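PDB 3GDC: multicopper oxidase from Arthrobacter sp. FB24, which probably oxidises phenolic and related substrates, as laccases do, using bound copper ions to pass the electrons to molecular oxygen. Local coordinates for residues Thr33-Ile39 with Asp74-Phe80; Arg158-Asp163 with Glu203-His208. All blocks are in the same frame, centred on the assembly; numbering follows the deposited sequence.

Contact 1: Thr33-Ile39 with Asp74-Phe80; sequences TLREWDI and DALRIHF
This is a parallel beta pairing in the N-terminal cupredoxin-like domain. It joins the start of strand 33-49 to strand 75-82. The axes of the two short strands approach to 4.7 Å and their N-to-C directions differ by 17°. The register is unbroken, from Leu34 opposite Ala75 to Ile39 opposite Phe80, with CA-CA distances of 4.7 to 5.0 Å. Both backbones are extended. Ala75 N donates to Thr33 O at 2.9 Å and Arg35 N to Ala75 O at 2.8 Å. The ladder continues with Arg77 N to Arg35 O (3.0 Å), Trp37 N to Arg77 O (3.0 Å), His79 N to Trp37 O (2.8 Å) and Ile39 N to His79 O (2.9 Å).

One face carries Arg35, Trp37, Ile39, Leu76, Ile78 and Phe80. Trp37 (chi1 m) lays its ring edge against Leu76, CH2 to CD2 4.0 Å. Ile39 CD1 meets Ile78 CG2 at 3.7 Å. Trp37 and Ile78 also touch Leu68 of strand 67-71, so this face belongs to the core of the beta sandwich. The side chain of Phe80 lies about 7 Å from a bound copper ion. Arg35 NE forms a salt bridge to Asp74 OD2, 2.9 Å, while NH1 bonds to Arg22 O. Two waters link Asp74 OD1 to Thr33.

The other face is more polar. Glu36 (chi1 m, chi2 t) accepts a hydrogen bond from His79 NE2 to its OE1, 2.8 Å. The chemistry implies a largely apolar face around Trp37, with the Arg35-Asp74 pair at its N-terminal end, and a more polar face around Glu36 and His79.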
ATOM      1  N   THR A  33      17.916  26.584 -19.474  1.00 26.30           N
ATOM      2  CA  THR A  33      16.614  26.904 -20.036  1.00 24.83           C
ATOM      3  C   THR A  33      15.705  27.501 -18.962  1.00 24.13           C
ATOM      4  O   THR A  33      15.632  26.989 -17.836  1.00 23.71           O
ATOM      5  CB  THR A  33      15.963  25.634 -20.626  1.00 24.87           C
ATOM      6  OG1 THR A  33      16.755  25.169 -21.724  1.00 24.72           O
ATOM      7  CG2 THR A  33      14.548  25.899 -21.111  1.00 24.53           C
ATOM      8  N   LEU A  34      15.057  28.607 -19.312  1.00 22.88           N
ATOM      9  CA  LEU A  34      13.986  29.176 -18.505  1.00 22.54           C
ATOM     10  C   LEU A  34      12.663  28.766 -19.138  1.00 21.36           C
ATOM     11  O   LEU A  34      12.379  29.109 -20.285  1.00 21.17           O
ATOM     12  CB  LEU A  34      14.099  30.703 -18.436  1.00 22.68           C
ATOM     13  CG  LEU A  34      12.963  31.441 -17.710  1.00 23.37           C
ATOM     14  CD1 LEU A  34      12.924  31.104 -16.212  1.00 24.43           C
ATOM     15  CD2 LEU A  34      13.075  32.948 -17.910  1.00 23.53           C
ATOM     16  N   ARG A  35      11.853  28.027 -18.385  1.00 20.44           N
ATOM     17  CA  ARG A  35      10.629  27.452 -18.927  1.00 19.54           C
ATOM     18  C   ARG A  35       9.445  28.029 -18.160  1.00 18.68           C
ATOM     19  O   ARG A  35       9.449  28.021 -16.930  1.00 18.89           O
ATOM     20  CB  ARG A  35      10.696  25.927 -18.782  1.00 19.96           C
ATOM     21  CG  ARG A  35       9.699  25.162 -19.591  1.00 20.64           C
ATOM     22  CD  ARG A  35       9.894  23.652 -19.385  1.00 18.81           C
ATOM     23  NE  ARG A  35      11.185  23.162 -19.870  1.00 19.09           N
ATOM     24  CZ  ARG A  35      11.452  22.823 -21.132  1.00 19.38           C
ATOM     25  NH1 ARG A  35      10.519  22.901 -22.071  1.00 20.78           N
ATOM     26  NH2 ARG A  35      12.668  22.388 -21.452  1.00 19.36           N
ATOM     27  N   GLU A  36       8.447  28.536 -18.876  1.00 18.49           N
ATOM     28  CA  GLU A  36       7.332  29.263 -18.243  1.00 18.48           C
ATOM     29  C   GLU A  36       5.950  28.834 -18.712  1.00 17.99           C
ATOM     30  O   GLU A  36       5.742  28.503 -19.876  1.00 17.72           O
ATOM     31  CB  GLU A  36       7.467  30.773 -18.458  1.00 20.11           C
ATOM     32  CG  GLU A  36       8.844  31.309 -18.150  1.00 22.07           C
ATOM     33  CD  GLU A  36       8.952  32.777 -18.439  1.00 25.85           C
ATOM     34  OE1 GLU A  36       8.263  33.560 -17.754  1.00 27.08           O
ATOM     35  OE2 GLU A  36       9.729  33.142 -19.349  1.00 28.24           O
ATOM     36  N   TRP A  37       4.989  28.881 -17.796  1.00 17.69           N
ATOM     37  CA  TRP A  37       3.613  28.557 -18.134  1.00 17.53           C
ATOM     38  C   TRP A  37       2.680  29.571 -17.513  1.00 17.46           C
ATOM     39  O   TRP A  37       2.975  30.121 -16.451  1.00 17.79           O
ATOM     40  CB  TRP A  37       3.222  27.190 -17.573  1.00 17.11           C
ATOM     41  CG  TRP A  37       3.981  26.008 -18.068  1.00 16.73           C
ATOM     42  CD1 TRP A  37       3.634  25.195 -19.100  1.00 16.11           C
ATOM     43  CD2 TRP A  37       5.186  25.462 -17.510  1.00 15.93           C
ATOM     44  NE1 TRP A  37       4.554  24.185 -19.234  1.00 15.46           N
ATOM     45  CE2 TRP A  37       5.515  24.321 -18.271  1.00 16.09           C
ATOM     46  CE3 TRP A  37       6.024  25.833 -16.449  1.00 15.22           C
ATOM     47  CZ2 TRP A  37       6.643  23.540 -18.004  1.00 17.51           C
ATOM     48  CZ3 TRP A  37       7.148  25.056 -16.178  1.00 16.57           C
ATOM     49  CH2 TRP A  37       7.442  23.917 -16.952  1.00 16.82           C
ATOM     50  N   ASP A  38       1.541  29.788 -18.159  1.00 18.09           N
ATOM     51  CA  ASP A  38       0.443  30.531 -17.547  1.00 18.75           C
ATOM     52  C   ASP A  38      -0.640  29.546 -17.144  1.00 18.99           C
ATOM     53  O   ASP A  38      -1.130  28.778 -17.982  1.00 19.61           O
ATOM     54  CB  ASP A  38      -0.163  31.538 -18.527  1.00 19.31           C
ATOM     55  CG  ASP A  38       0.860  32.485 -19.092  1.00 22.62           C
ATOM     56  OD1 ASP A  38       1.714  32.953 -18.321  1.00 24.68           O
ATOM     57  OD2 ASP A  38       0.807  32.752 -20.311  1.00 27.60           O
ATOM     58  N   ILE A  39      -1.012  29.573 -15.870  1.00 18.41           N
ATOM     59  CA  ILE A  39      -2.028  28.667 -15.338  1.00 18.49           C
ATOM     60  C   ILE A  39      -3.086  29.527 -14.660  1.00 18.17           C
ATOM     61  O   ILE A  39      -2.763  30.404 -13.842  1.00 17.83           O
ATOM     62  CB  ILE A  39      -1.404  27.636 -14.345  1.00 18.18           C
ATOM     63  CG1 ILE A  39      -0.409  26.711 -15.078  1.00 18.75           C
ATOM     64  CG2 ILE A  39      -2.494  26.827 -13.629  1.00 19.21           C
ATOM     65  CD1 ILE A  39       0.161  25.545 -14.241  1.00 20.55           C
ATOM     66  N   ASP A  74      16.183  22.788 -15.221  1.00 21.61           N
ATOM     67  CA  ASP A  74      15.552  23.970 -15.832  1.00 21.02           C
ATOM     68  C   ASP A  74      15.092  24.934 -14.747  1.00 20.47           C
ATOM     69  O   ASP A  74      14.731  24.513 -13.641  1.00 20.19           O
ATOM     70  CB  ASP A  74      14.311  23.607 -16.679  1.00 21.05           C
ATOM     71  CG  ASP A  74      14.636  22.910 -18.000  1.00 22.72           C
ATOM     72  OD1 ASP A  74      15.815  22.818 -18.433  1.00 22.33           O
ATOM     73  OD2 ASP A  74      13.661  22.433 -18.626  1.00 23.19           O
ATOM     74  N   ALA A  75      15.116  26.231 -15.060  1.00 19.59           N
ATOM     75  CA  ALA A  75      14.532  27.236 -14.192  1.00 19.16           C
ATOM     76  C   ALA A  75      13.066  27.363 -14.591  1.00 19.12           C
ATOM     77  O   ALA A  75      12.756  27.558 -15.771  1.00 19.52           O
ATOM     78  CB  ALA A  75      15.259  28.576 -14.349  1.00 19.40           C
ATOM     79  N   LEU A  76      12.170  27.239 -13.615  1.00 18.85           N
ATOM     80  CA  LEU A  76      10.724  27.222 -13.895  1.00 18.14           C
ATOM     81  C   LEU A  76       9.998  28.434 -13.338  1.00 18.07           C
ATOM     82  O   LEU A  76      10.310  28.909 -12.240  1.00 18.32           O
ATOM     83  CB  LEU A  76      10.068  25.938 -13.343  1.00 18.07           C
ATOM     84  CG  LEU A  76      10.703  24.581 -13.675  1.00 18.84           C
ATOM     85  CD1 LEU A  76       9.825  23.439 -13.154  1.00 19.74           C
ATOM     86  CD2 LEU A  76      10.947  24.414 -15.167  1.00 18.49           C
ATOM     87  N   ARG A  77       9.024  28.914 -14.103  1.00 18.04           N
ATOM     88  CA  ARG A  77       8.112  29.966 -13.664  1.00 18.62           C
ATOM     89  C   ARG A  77       6.690  29.574 -14.030  1.00 18.51           C
ATOM     90  O   ARG A  77       6.379  29.342 -15.208  1.00 18.61           O
ATOM     91  CB  ARG A  77       8.455  31.311 -14.316  1.00 19.78           C
ATOM     92  CG  ARG A  77       9.769  31.906 -13.851  1.00 21.80           C
ATOM     93  CD  ARG A  77       9.977  33.284 -14.456  1.00 26.52           C
ATOM     94  NE  ARG A  77      11.329  33.763 -14.187  1.00 31.25           N
ATOM     95  CZ  ARG A  77      11.919  34.761 -14.839  1.00 32.69           C
ATOM     96  NH1 ARG A  77      11.285  35.398 -15.819  1.00 34.11           N
ATOM     97  NH2 ARG A  77      13.153  35.115 -14.514  1.00 34.41           N
ATOM     98  N   ILE A  78       5.833  29.490 -13.018  1.00 18.10           N
ATOM     99  CA  ILE A  78       4.412  29.262 -13.239  1.00 18.17           C
ATOM    100  C   ILE A  78       3.656  30.510 -12.850  1.00 17.24           C
ATOM    101  O   ILE A  78       3.601  30.859 -11.673  1.00 17.78           O
ATOM    102  CB  ILE A  78       3.894  28.060 -12.420  1.00 17.99           C
ATOM    103  CG1 ILE A  78       4.636  26.773 -12.818  1.00 20.04           C
ATOM    104  CG2 ILE A  78       2.382  27.932 -12.551  1.00 19.95           C
ATOM    105  CD1 ILE A  78       4.215  26.207 -14.115  1.00 24.42           C
ATOM    106  N   HIS A  79       3.090  31.180 -13.848  1.00 17.58           N
ATOM    107  CA  HIS A  79       2.346  32.424 -13.648  1.00 18.01           C
ATOM    108  C   HIS A  79       0.899  32.068 -13.385  1.00 17.84           C
ATOM    109  O   HIS A  79       0.132  31.792 -14.315  1.00 18.59           O
ATOM    110  CB  HIS A  79       2.455  33.319 -14.890  1.00 18.67           C
ATOM    111  CG  HIS A  79       3.866  33.568 -15.318  1.00 19.22           C
ATOM    112  ND1 HIS A  79       4.692  34.455 -14.662  1.00 23.01           N
ATOM    113  CD2 HIS A  79       4.607  33.030 -16.317  1.00 21.34           C
ATOM    114  CE1 HIS A  79       5.883  34.452 -15.236  1.00 22.56           C
ATOM    115  NE2 HIS A  79       5.858  33.594 -16.241  1.00 22.58           N
ATOM    116  N   PHE A  80       0.550  32.054 -12.106  1.00 17.89           N
ATOM    117  CA  PHE A  80      -0.765  31.642 -11.641  1.00 17.79           C
ATOM    118  C   PHE A  80      -1.690  32.840 -11.507  1.00 18.41           C
ATOM    119  O   PHE A  80      -1.316  33.851 -10.911  1.00 18.40           O
ATOM    120  CB  PHE A  80      -0.631  30.934 -10.285  1.00 17.55           C
ATOM    121  CG  PHE A  80      -1.941  30.463  -9.708  1.00 17.84           C
ATOM    122  CD1 PHE A  80      -2.814  29.679 -10.462  1.00 17.62           C
ATOM    123  CD2 PHE A  80      -2.288  30.785  -8.397  1.00 17.06           C
ATOM    124  CE1 PHE A  80      -4.023  29.222  -9.917  1.00 16.44           C
ATOM    125  CE2 PHE A  80      -3.488  30.337  -7.843  1.00 18.40           C
ATOM    126  CZ  PHE A  80      -4.360  29.557  -8.606  1.00 17.18           C
TER
HETATM  127  O   HOH W   1      15.988  22.318 -21.072  1.00 26.59           O
HETATM  128  O   HOH W   2      18.244  23.999 -18.256  1.00 27.81           O

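Contact 2: Arg158-Asp163 with Glu203-His208; sequences RPPADD and ELVRIH
The backbones run 107° apart end to end and come into register only at the end of 158-163. Asp163 forms a single parallel beta bridge with Val205, CA-CA 4.8 Å. Arg158 to Ala161 are extended. Asp162 then turns to phi/psi -79/-28, and Asp163 returns to the beta region at -149/108. That kink brings two consecutive NH groups onto one carbonyl: Asp162 N and Asp163 N reach Leu204 O at 2.8 and 3.1 Å. Two residues beyond Leu204, Arg206 N donates to Asp163 O at 3.0 Å.

Asp162 (chi1 m) turns its carboxylate back to the other segment, where OD2 accepts from Leu204 N at 2.8 Å. Here a linker loop enters the second cupredoxin-like domain. Strand 163-172 begins at Asp163, beside strand 205-211, whose other neighbour is strand 253-258.

Arg206 (chi1 t, chi2 t, chi3 m) reaches across to the proline-containing loop. Its NH2 and NH1 both bond to Pro159 O, at 2.7 and 2.9 Å, while NE is salt-bridged to Glu257. Arg158 CD lies over one face of this guanidinium, 3.9 Å from Arg206 CZ. Ala161 CB covers the opposite face, 3.7 Å from Arg206 NH1. Arg158 itself is salt-bridged to Glu153, and its NH1 lies 4.2 Å from CE1 of His208, at the ring edge. The His208 ring bonds to Glu164 and Thr128. At the exposed end, Glu203 OE1 accepts hydrogen bonds from two waters at 2.6 Å. One donates weakly to Asp162 O, the other weakly to Asp163 OD2. The Asp163 carboxylate is salt-bridged to Arg18.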
ATOM      1  N   ARG A 158      17.815   7.897 -19.156  1.00 38.04           N
ATOM      2  CA  ARG A 158      16.519   7.277 -19.506  1.00 37.15           C
ATOM      3  C   ARG A 158      16.303   7.015 -21.011  1.00 36.47           C
ATOM      4  O   ARG A 158      16.113   7.953 -21.793  1.00 36.60           O
ATOM      5  CB  ARG A 158      15.335   8.051 -18.898  1.00 37.49           C
ATOM      6  CG  ARG A 158      14.193   7.145 -18.421  1.00 37.16           C
ATOM      7  CD  ARG A 158      12.947   7.927 -17.976  1.00 36.88           C
ATOM      8  NE  ARG A 158      12.945   8.286 -16.555  1.00 37.09           N
ATOM      9  CZ  ARG A 158      12.255   9.308 -16.046  1.00 36.65           C
ATOM     10  NH1 ARG A 158      11.508  10.073 -16.840  1.00 36.94           N
ATOM     11  NH2 ARG A 158      12.304   9.571 -14.743  1.00 34.14           N
ATOM     12  N   PRO A 159      16.325   5.726 -21.415  1.00 35.43           N
ATOM     13  CA  PRO A 159      16.153   5.300 -22.817  1.00 34.62           C
ATOM     14  C   PRO A 159      14.886   5.877 -23.452  1.00 33.79           C
ATOM     15  O   PRO A 159      13.871   6.008 -22.765  1.00 33.84           O
ATOM     16  CB  PRO A 159      16.023   3.778 -22.709  1.00 34.63           C
ATOM     17  CG  PRO A 159      16.711   3.424 -21.451  1.00 34.81           C
ATOM     18  CD  PRO A 159      16.518   4.577 -20.513  1.00 35.37           C
ATOM     19  N   PRO A 160      14.935   6.206 -24.756  1.00 32.92           N
ATOM     20  CA  PRO A 160      13.769   6.836 -25.376  1.00 32.01           C
ATOM     21  C   PRO A 160      12.602   5.856 -25.472  1.00 30.67           C
ATOM     22  O   PRO A 160      12.796   4.701 -25.857  1.00 30.75           O
ATOM     23  CB  PRO A 160      14.273   7.222 -26.770  1.00 32.11           C
ATOM     24  CG  PRO A 160      15.357   6.253 -27.054  1.00 32.79           C
ATOM     25  CD  PRO A 160      16.028   6.003 -25.726  1.00 33.15           C
ATOM     26  N   ALA A 161      11.415   6.313 -25.083  1.00 29.29           N
ATOM     27  CA  ALA A 161      10.200   5.514 -25.227  1.00 27.60           C
ATOM     28  C   ALA A 161       9.614   5.739 -26.609  1.00 26.63           C
ATOM     29  O   ALA A 161       9.742   6.827 -27.175  1.00 26.40           O
ATOM     30  CB  ALA A 161       9.180   5.887 -24.162  1.00 27.45           C
ATOM     31  N   ASP A 162       8.960   4.716 -27.144  1.00 25.18           N
ATOM     32  CA  ASP A 162       8.290   4.836 -28.426  1.00 24.26           C
ATOM     33  C   ASP A 162       6.953   5.554 -28.283  1.00 23.36           C
ATOM     34  O   ASP A 162       6.489   6.198 -29.219  1.00 22.31           O
ATOM     35  CB  ASP A 162       8.103   3.463 -29.065  1.00 24.52           C
ATOM     36  CG  ASP A 162       9.420   2.802 -29.403  1.00 26.97           C
ATOM     37  OD1 ASP A 162      10.257   3.473 -30.058  1.00 27.99           O
ATOM     38  OD2 ASP A 162       9.630   1.627 -29.001  1.00 27.89           O
ATOM     39  N   ASP A 163       6.337   5.451 -27.104  1.00 21.86           N
ATOM     40  CA  ASP A 163       5.035   6.077 -26.849  1.00 21.14           C
ATOM     41  C   ASP A 163       4.955   6.453 -25.371  1.00 20.62           C
ATOM     42  O   ASP A 163       4.847   5.581 -24.517  1.00 21.44           O
ATOM     43  CB  ASP A 163       3.894   5.112 -27.227  1.00 21.67           C
ATOM     44  CG  ASP A 163       2.512   5.783 -27.263  1.00 23.24           C
ATOM     45  OD1 ASP A 163       2.367   6.968 -26.881  1.00 24.43           O
ATOM     46  OD2 ASP A 163       1.546   5.104 -27.688  1.00 25.41           O
ATOM     47  N   GLU A 203       6.476  -2.137 -29.151  1.00 22.90           N
ATOM     48  CA  GLU A 203       7.024  -0.801 -28.888  1.00 23.30           C
ATOM     49  C   GLU A 203       7.134  -0.514 -27.393  1.00 22.52           C
ATOM     50  O   GLU A 203       6.328  -0.992 -26.600  1.00 22.35           O
ATOM     51  CB  GLU A 203       6.157   0.280 -29.530  1.00 23.63           C
ATOM     52  CG  GLU A 203       6.392   0.487 -31.017  1.00 27.61           C
ATOM     53  CD  GLU A 203       5.983   1.882 -31.479  1.00 31.45           C
ATOM     54  OE1 GLU A 203       5.116   2.507 -30.817  1.00 32.55           O
ATOM     55  OE2 GLU A 203       6.533   2.354 -32.505  1.00 33.05           O
ATOM     56  N   LEU A 204       8.129   0.276 -27.007  1.00 21.67           N
ATOM     57  CA  LEU A 204       8.271   0.647 -25.601  1.00 20.91           C
ATOM     58  C   LEU A 204       7.282   1.739 -25.192  1.00 20.31           C
ATOM     59  O   LEU A 204       7.392   2.893 -25.628  1.00 20.72           O
ATOM     60  CB  LEU A 204       9.698   1.091 -25.290  1.00 21.31           C
ATOM     61  CG  LEU A 204       9.983   1.377 -23.812  1.00 21.41           C
ATOM     62  CD1 LEU A 204       9.748   0.147 -22.944  1.00 21.99           C
ATOM     63  CD2 LEU A 204      11.423   1.864 -23.665  1.00 22.84           C
ATOM     64  N   VAL A 205       6.321   1.362 -24.351  1.00 19.58           N
ATOM     65  CA  VAL A 205       5.305   2.284 -23.848  1.00 18.44           C
ATOM     66  C   VAL A 205       5.705   2.707 -22.430  1.00 17.74           C
ATOM     67  O   VAL A 205       6.021   1.857 -21.606  1.00 17.58           O
ATOM     68  CB  VAL A 205       3.905   1.621 -23.854  1.00 18.49           C
ATOM     69  CG1 VAL A 205       2.858   2.535 -23.182  1.00 19.35           C
ATOM     70  CG2 VAL A 205       3.488   1.254 -25.283  1.00 19.44           C
ATOM     71  N   ARG A 206       5.717   4.018 -22.165  1.00 17.00           N
ATOM     72  CA  ARG A 206       6.090   4.553 -20.864  1.00 15.81           C
ATOM     73  C   ARG A 206       4.926   5.399 -20.343  1.00 16.03           C
ATOM     74  O   ARG A 206       4.526   6.384 -20.970  1.00 15.45           O
ATOM     75  CB  ARG A 206       7.381   5.399 -20.957  1.00 16.36           C
ATOM     76  CG  ARG A 206       7.800   6.089 -19.666  1.00 16.35           C
ATOM     77  CD  ARG A 206       9.194   6.752 -19.771  1.00 17.07           C
ATOM     78  NE  ARG A 206      10.236   5.753 -20.014  1.00 18.62           N
ATOM     79  CZ  ARG A 206      11.273   5.914 -20.840  1.00 19.94           C
ATOM     80  NH1 ARG A 206      11.429   7.047 -21.505  1.00 21.25           N
ATOM     81  NH2 ARG A 206      12.152   4.927 -20.998  1.00 20.38           N
ATOM     82  N   ILE A 207       4.389   5.004 -19.199  1.00 14.67           N
ATOM     83  CA  ILE A 207       3.234   5.680 -18.628  1.00 14.15           C
ATOM     84  C   ILE A 207       3.623   6.352 -17.315  1.00 13.61           C
ATOM     85  O   ILE A 207       4.169   5.711 -16.421  1.00 13.90           O
ATOM     86  CB  ILE A 207       2.076   4.675 -18.351  1.00 14.35           C
ATOM     87  CG1 ILE A 207       1.714   3.888 -19.615  1.00 14.77           C
ATOM     88  CG2 ILE A 207       0.847   5.413 -17.773  1.00 14.42           C
ATOM     89  CD1 ILE A 207       0.801   2.665 -19.342  1.00 15.51           C
ATOM     90  N   HIS A 208       3.308   7.636 -17.198  1.00 12.74           N
ATOM     91  CA  HIS A 208       3.414   8.332 -15.924  1.00 12.75           C
ATOM     92  C   HIS A 208       2.062   8.238 -15.222  1.00 12.45           C
ATOM     93  O   HIS A 208       1.114   8.908 -15.618  1.00 12.63           O
ATOM     94  CB  HIS A 208       3.798   9.791 -16.158  1.00 13.65           C
ATOM     95  CG  HIS A 208       5.102   9.930 -16.868  1.00 13.22           C
ATOM     96  ND1 HIS A 208       6.310   9.958 -16.208  1.00 15.59           N
ATOM     97  CD2 HIS A 208       5.389   9.976 -18.190  1.00 15.34           C
ATOM     98  CE1 HIS A 208       7.287  10.046 -17.093  1.00 16.68           C
ATOM     99  NE2 HIS A 208       6.756  10.047 -18.303  1.00 16.80           N
TER
HETATM  100  O   HOH W   3       4.427   4.916 -31.496  1.00 32.48           O
HETATM  101  O   HOH W   4       3.004   2.391 -29.290  1.00 31.20           O

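In the fold
From the N terminus, contact 1 comes first. It closes a mostly strand-built loop of 34 residues, joining 33-39 to 74-80 within the first cupredoxin-like domain. The copper ligands His88, Cys133 and His141 follow it in sequence. The chain then leaves strand 147-153 and enters contact 2. This closes a loop of 39 residues that includes the calcium ligands Asn173 to Glu181. The two loops are in series, neither nested nor crossing. The centres of contact 1 and contact 2 lie 25 Å apart, and their nearest atoms about 13 Å. Contact 1 pairs two strands of the first domain; contact 2 fixes the loop leading into the second domain against strand 205-211 of that domain.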